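Local coordinates for antifreeze protein (Uncultured bacterium, PDB 6EIO) that probably binds ice crystals and restrains their growth, as an antifreeze protein with an ice-binding-like beta-solenoid fold, at residues 125-130 against 152-157; 106-111 against 120-125. All blocks are in the same frame, centred on the assembly; numbering follows the deposited sequence. Where two conformers were deposited one is given.

Interaction 1 of 2, residues 125-130 against 152-157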
loop_
_atom_site.group_PDB
_atom_site.type_symbol
_atom_site.label_atom_id
_atom_site.label_comp_id
_atom_site.label_asym_id
_atom_site.label_seq_id
_atom_site.Cartn_x
_atom_site.Cartn_y
_atom_site.Cartn_z
ATOM N N THR A 125 14.218 -6.205 -7.770
ATOM C CA THR A 125 14.882 -5.386 -8.774
ATOM C C THR A 125 14.103 -5.332 -10.082
ATOM O O THR A 125 14.567 -4.700 -11.033
ATOM C CB THR A 125 16.297 -5.905 -9.046
ATOM O OG1 THR A 125 16.209 -7.250 -9.518
ATOM C CG2 THR A 125 17.159 -5.845 -7.784
ATOM N N SER A 126 12.963 -6.006 -10.155
ATOM C CA SER A 126 12.092 -5.973 -11.327
ATOM C C SER A 126 10.644 -5.900 -10.824
ATOM O O SER A 126 10.382 -5.582 -9.656
ATOM C CB SER A 126 12.406 -7.177 -12.233
ATOM O OG SER A 126 12.257 -8.394 -11.527
ATOM N N SER A 127 9.688 -6.210 -11.687
ATOM C CA SER A 127 8.300 -6.128 -11.266
ATOM C C SER A 127 7.976 -7.240 -10.271
ATOM O O SER A 127 8.501 -8.359 -10.347
ATOM C CB SER A 127 7.360 -6.236 -12.466
ATOM O OG SER A 127 7.402 -5.072 -13.278
ATOM N N LEU A 128 7.094 -6.909 -9.318
ATOM C CA LEU A 128 6.628 -7.841 -8.306
ATOM C C LEU A 128 5.134 -8.047 -8.530
ATOM O O LEU A 128 4.410 -7.085 -8.809
ATOM C CB LEU A 128 6.879 -7.283 -6.903
ATOM C CG LEU A 128 6.774 -8.299 -5.765
ATOM C CD1 LEU A 128 7.905 -9.310 -5.825
ATOM C CD2 LEU A 128 6.782 -7.565 -4.435
ATOM N N ALA A 129 4.677 -9.293 -8.426
ATOM C CA ALA A 129 3.295 -9.599 -8.767
ATOM C C ALA A 129 2.752 -10.676 -7.852
ATOM O O ALA A 129 3.492 -11.506 -7.351
ATOM C CB ALA A 129 3.186 -10.078 -10.214
ATOM N N VAL A 130 1.450 -10.652 -7.645
ATOM C CA VAL A 130 0.739 -11.811 -7.137
ATOM C C VAL A 130 -0.107 -12.294 -8.309
ATOM O O VAL A 130 -1.151 -11.711 -8.614
ATOM C CB VAL A 130 -0.102 -11.487 -5.894
ATOM C CG1 VAL A 130 -0.580 -12.764 -5.254
ATOM C CG2 VAL A 130 0.694 -10.636 -4.898
ATOM N N ALA A 152 11.517 -2.110 -7.587
ATOM C CA ALA A 152 12.183 -1.237 -8.561
ATOM C C ALA A 152 11.313 -0.874 -9.752
ATOM O O ALA A 152 11.611 0.106 -10.439
ATOM C CB ALA A 152 13.434 -1.925 -9.099
ATOM N N SER A 153 10.200 -1.568 -9.933
ATOM C CA SER A 153 9.353 -1.412 -11.095
ATOM C C SER A 153 7.895 -1.329 -10.632
ATOM O O SER A 153 7.557 -0.515 -9.762
ATOM C CB SER A 153 9.636 -2.543 -12.089
ATOM O OG SER A 153 8.942 -2.274 -13.286
ATOM N N THR A 154 7.035 -2.143 -11.223
ATOM C CA THR A 154 5.613 -2.166 -10.915
ATOM C C THR A 154 5.258 -3.247 -9.904
ATOM O O THR A 154 5.982 -4.224 -9.707
ATOM C CB THR A 154 4.796 -2.377 -12.196
ATOM O OG1 THR A 154 5.150 -3.648 -12.751
ATOM C CG2 THR A 154 5.024 -1.278 -13.218
ATOM N N LEU A 155 4.090 -3.045 -9.295
ATOM C CA LEU A 155 3.449 -4.001 -8.397
ATOM C C LEU A 155 2.067 -4.305 -8.965
ATOM O O LEU A 155 1.273 -3.377 -9.137
ATOM C CB LEU A 155 3.306 -3.381 -7.001
ATOM C CG LEU A 155 2.468 -4.181 -5.996
ATOM C CD1 LEU A 155 3.045 -5.555 -5.717
ATOM C CD2 LEU A 155 2.343 -3.373 -4.703
ATOM N N THR A 156 1.762 -5.576 -9.232
ATOM C CA THR A 156 0.484 -5.914 -9.840
ATOM C C THR A 156 -0.075 -7.194 -9.243
ATOM O O THR A 156 0.634 -8.027 -8.677
ATOM C CB THR A 156 0.568 -6.079 -11.355
ATOM O OG1 THR A 156 1.425 -7.177 -11.660
ATOM C CG2 THR A 156 1.051 -4.809 -12.004
ATOM N N THR A 157 -1.394 -7.338 -9.406
ATOM C CA THR A 157 -2.075 -8.582 -9.090
ATOM C C THR A 157 -3.038 -8.932 -10.222
ATOM O O THR A 157 -3.643 -8.063 -10.847
ATOM C CB THR A 157 -2.857 -8.511 -7.766
ATOM O OG1 THR A 157 -3.888 -7.538 -7.890
ATOM C CG2 THR A 157 -1.947 -8.125 -6.608
HETATM O O HOH W 1 4.121 -6.162 -11.547
#
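The carbonyl O of Leu128 takes two hydrogen bonds: Thr156 N donates at 3.1 Å and water 1 donates a second. The CA-H of Leu155 leans on the same oxygen. That water also lies 3.0 Å from Thr154 OG1 and 2.9 Å from Thr156 OG1, bridging both hydroxyls and the backbone. Thr156 OG1 sits between its own backbone N and carbonyl carbon (chi1 63°), beside the outward methyl of Ala129. Earlier along the segments, Ser127 OG and Thr154 OG1 share a hydrogen bond of 2.7 Å; Ser127 was modelled in two conformers, so this bond may be made only part of the time. Leu128 N donates to Thr154 O at 2.9 Å, and Val130 N to Thr156 O completes the backbone pairing. The face carrying Leu128, Val130, Leu155 and Thr157 is mostly apolar. Val130 and Thr157 run alongside each other, with Thr157 CG2 3.9 Å from Val130 CB. Thr157 OG1 is buried but satisfied by Gly185 N and the hydroxyl of Thr188. Leu128 and Leu155 both reach Trp176 in the interior. Parallel strands 128-130 and 155-157, paired in register, with Ala129 and Thr156 on the outer face and mostly aliphatic side chains, plus Thr157, inside, are successive coils of the beta-solenoid of ice-binding-like proteins.

Interaction 2 of 2, residues 106-111 against 120-125; sequences VTISGN and GLYKST
Val106 packs alongside Tyr122, and with Ile108 they form the tight part of this contact. Val106 CB sits 3.9 Å from Tyr122 CD2, approaching the ring obliquely, and its CG1 meets the same CD2 and CE2 atoms. Ile108 CG1 stands between the backbone N and carbonyl carbon (chi1 56°), and CD1 beyond it reaches Tyr122 CB at 3.8 Å. Three backbone bonds hold the segments together: Val106 N to Leu121 O, Lys123 N to Val106 O at 2.9 Å, and Ile108 N to Lys123 O at 3.1 Å. In the last of these the donor stands well above the carbonyl plane, where strand 106-107 has ended. An alanine at Tyr122 would probably leave a gap beside Val106 and part of Ile108 and leave Thr118 O without the phenol's hydrogen bond.

The outer side is looser. Lys123 is extended as far as CE, and its end leads away from 106-111, while water 2 lies 2.9 Å from Thr125 OG1 and only weakly reaches Ser109 OG. Farther along, Ser109 CB packs 3.3 Å from Ser124 OG, a hydroxyl bonded to Ser126 O. Strand 120-124 runs between 106-107 and 147-151, with Tyr122 meeting Ile149 of the latter, while Pro19 and Gln21 of the N-terminal segment pack against Val106.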
loop_
_atom_site.group_PDB
_atom_site.type_symbol
_atom_site.label_atom_id
_atom_site.label_comp_id
_atom_site.label_asym_id
_atom_site.label_seq_id
_atom_site.Cartn_x
_atom_site.Cartn_y
_atom_site.Cartn_z
ATOM N N VAL A 106 16.365 -9.781 1.928
ATOM C CA VAL A 106 16.063 -10.862 1.007
ATOM C C VAL A 106 15.613 -10.304 -0.330
ATOM O O VAL A 106 14.713 -9.461 -0.385
ATOM C CB VAL A 106 15.023 -11.802 1.637
ATOM C CG1 VAL A 106 14.497 -12.820 0.645
ATOM C CG2 VAL A 106 15.647 -12.508 2.833
ATOM N N THR A 107 16.195 -10.817 -1.402
ATOM C CA THR A 107 15.742 -10.488 -2.742
ATOM C C THR A 107 14.619 -11.432 -3.166
ATOM O O THR A 107 14.695 -12.651 -3.000
ATOM C CB THR A 107 16.897 -10.525 -3.727
ATOM O OG1 THR A 107 17.482 -11.822 -3.705
ATOM C CG2 THR A 107 17.918 -9.502 -3.339
ATOM N N ILE A 108 13.549 -10.838 -3.676
ATOM C CA ILE A 108 12.395 -11.538 -4.237
ATOM C C ILE A 108 12.007 -10.748 -5.471
ATOM O O ILE A 108 12.117 -9.525 -5.464
ATOM C CB ILE A 108 11.139 -11.597 -3.283
ATOM C CG1 ILE A 108 10.693 -10.191 -2.840
ATOM C CG2 ILE A 108 11.370 -12.519 -2.086
ATOM C CD1 ILE A 108 9.400 -10.162 -2.010
ATOM N N SER A 109 11.417 -11.397 -6.467
ATOM C CA SER A 109 10.900 -10.657 -7.614
ATOM C C SER A 109 9.870 -11.518 -8.318
ATOM O O SER A 109 9.733 -12.711 -8.053
ATOM C CB SER A 109 12.000 -10.225 -8.574
ATOM O OG SER A 109 12.558 -11.373 -9.176
ATOM N N GLY A 110 9.151 -10.893 -9.239
ATOM C CA GLY A 110 8.213 -11.643 -10.028
ATOM C C GLY A 110 7.020 -12.118 -9.214
ATOM O O GLY A 110 6.580 -11.478 -8.263
ATOM N N ASN A 111 6.465 -13.246 -9.625
ATOM C CA ASN A 111 5.298 -13.786 -8.943
ATOM C C ASN A 111 5.685 -14.295 -7.560
ATOM O O ASN A 111 6.541 -15.175 -7.433
ATOM C CB ASN A 111 4.704 -14.918 -9.764
ATOM C CG ASN A 111 3.553 -15.588 -9.063
ATOM O OD1 ASN A 111 2.707 -14.937 -8.447
ATOM N ND2 ASN A 111 3.502 -16.904 -9.161
ATOM N N GLY A 120 10.772 -8.485 7.994
ATOM C CA GLY A 120 12.044 -7.931 7.561
ATOM C C GLY A 120 11.913 -7.110 6.301
ATOM O O GLY A 120 10.868 -6.487 6.052
ATOM N N LEU A 121 13.005 -7.081 5.541
ATOM C CA LEU A 121 13.206 -6.205 4.397
ATOM C C LEU A 121 13.391 -7.064 3.154
ATOM O O LEU A 121 14.218 -7.996 3.148
ATOM C CB LEU A 121 14.459 -5.356 4.633
ATOM C CG LEU A 121 14.806 -4.341 3.539
ATOM C CD1 LEU A 121 13.701 -3.328 3.323
ATOM C CD2 LEU A 121 16.111 -3.647 3.893
ATOM N N TYR A 122 12.648 -6.723 2.104
ATOM C CA TYR A 122 12.654 -7.435 0.838
ATOM C C TYR A 122 12.902 -6.443 -0.281
ATOM O O TYR A 122 12.380 -5.321 -0.241
ATOM C CB TYR A 122 11.307 -8.108 0.600
ATOM C CG TYR A 122 11.006 -9.188 1.611
ATOM C CD1 TYR A 122 10.368 -8.901 2.823
ATOM C CD2 TYR A 122 11.398 -10.496 1.375
ATOM C CE1 TYR A 122 10.110 -9.892 3.752
ATOM C CE2 TYR A 122 11.148 -11.496 2.291
ATOM C CZ TYR A 122 10.490 -11.197 3.476
ATOM O OH TYR A 122 10.248 -12.224 4.347
ATOM N N LYS A 123 13.652 -6.876 -1.293
ATOM C CA LYS A 123 13.949 -6.029 -2.439
ATOM C C LYS A 123 13.721 -6.787 -3.739
ATOM O O LYS A 123 14.306 -7.855 -3.964
ATOM C CB LYS A 123 15.392 -5.537 -2.393
ATOM C CG LYS A 123 15.774 -4.665 -3.562
ATOM C CD LYS A 123 17.190 -4.140 -3.418
ATOM C CE LYS A 123 17.476 -3.042 -4.429
ATOM N NZ LYS A 123 16.530 -1.888 -4.292
ATOM N N SER A 124 12.900 -6.195 -4.598
ATOM C CA SER A 124 12.675 -6.665 -5.958
ATOM C C SER A 124 13.322 -5.695 -6.931
ATOM O O SER A 124 13.007 -4.503 -6.936
ATOM C CB SER A 124 11.181 -6.765 -6.251
ATOM O OG SER A 124 10.963 -7.265 -7.561
ATOM N N THR A 125 14.218 -6.205 -7.770
ATOM C CA THR A 125 14.882 -5.386 -8.774
ATOM C C THR A 125 14.103 -5.332 -10.082
ATOM O O THR A 125 14.567 -4.700 -11.033
ATOM C CB THR A 125 16.297 -5.905 -9.046
ATOM O OG1 THR A 125 16.209 -7.250 -9.518
ATOM C CG2 THR A 125 17.159 -5.845 -7.784
HETATM O O HOH W 2 14.769 -9.334 -10.917
#

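Interactions 1 and 2 lie in series along the chain and share Thr125, where strand 120-124 gives way to the turn leading into 128-130. Their centres are about 9 Å apart, on the same side of the chain's centre. They also touch directly: Ser127 O is 2.8 Å from Gly110 N, a probable hydrogen bond that sets 128-130 beside 110-111, and Ala152 N is 2.9 Å from Ser124 O, a probable bond linking 120-125 to the next coil. Leu128 CD1 packs 3.5 Å from Gly110 O. Strand 128-130 lies between 110-111 and 155-157 in their shared parallel sheet, so the two contacts join three consecutive coils of the solenoid, on adjoining parts of its wall.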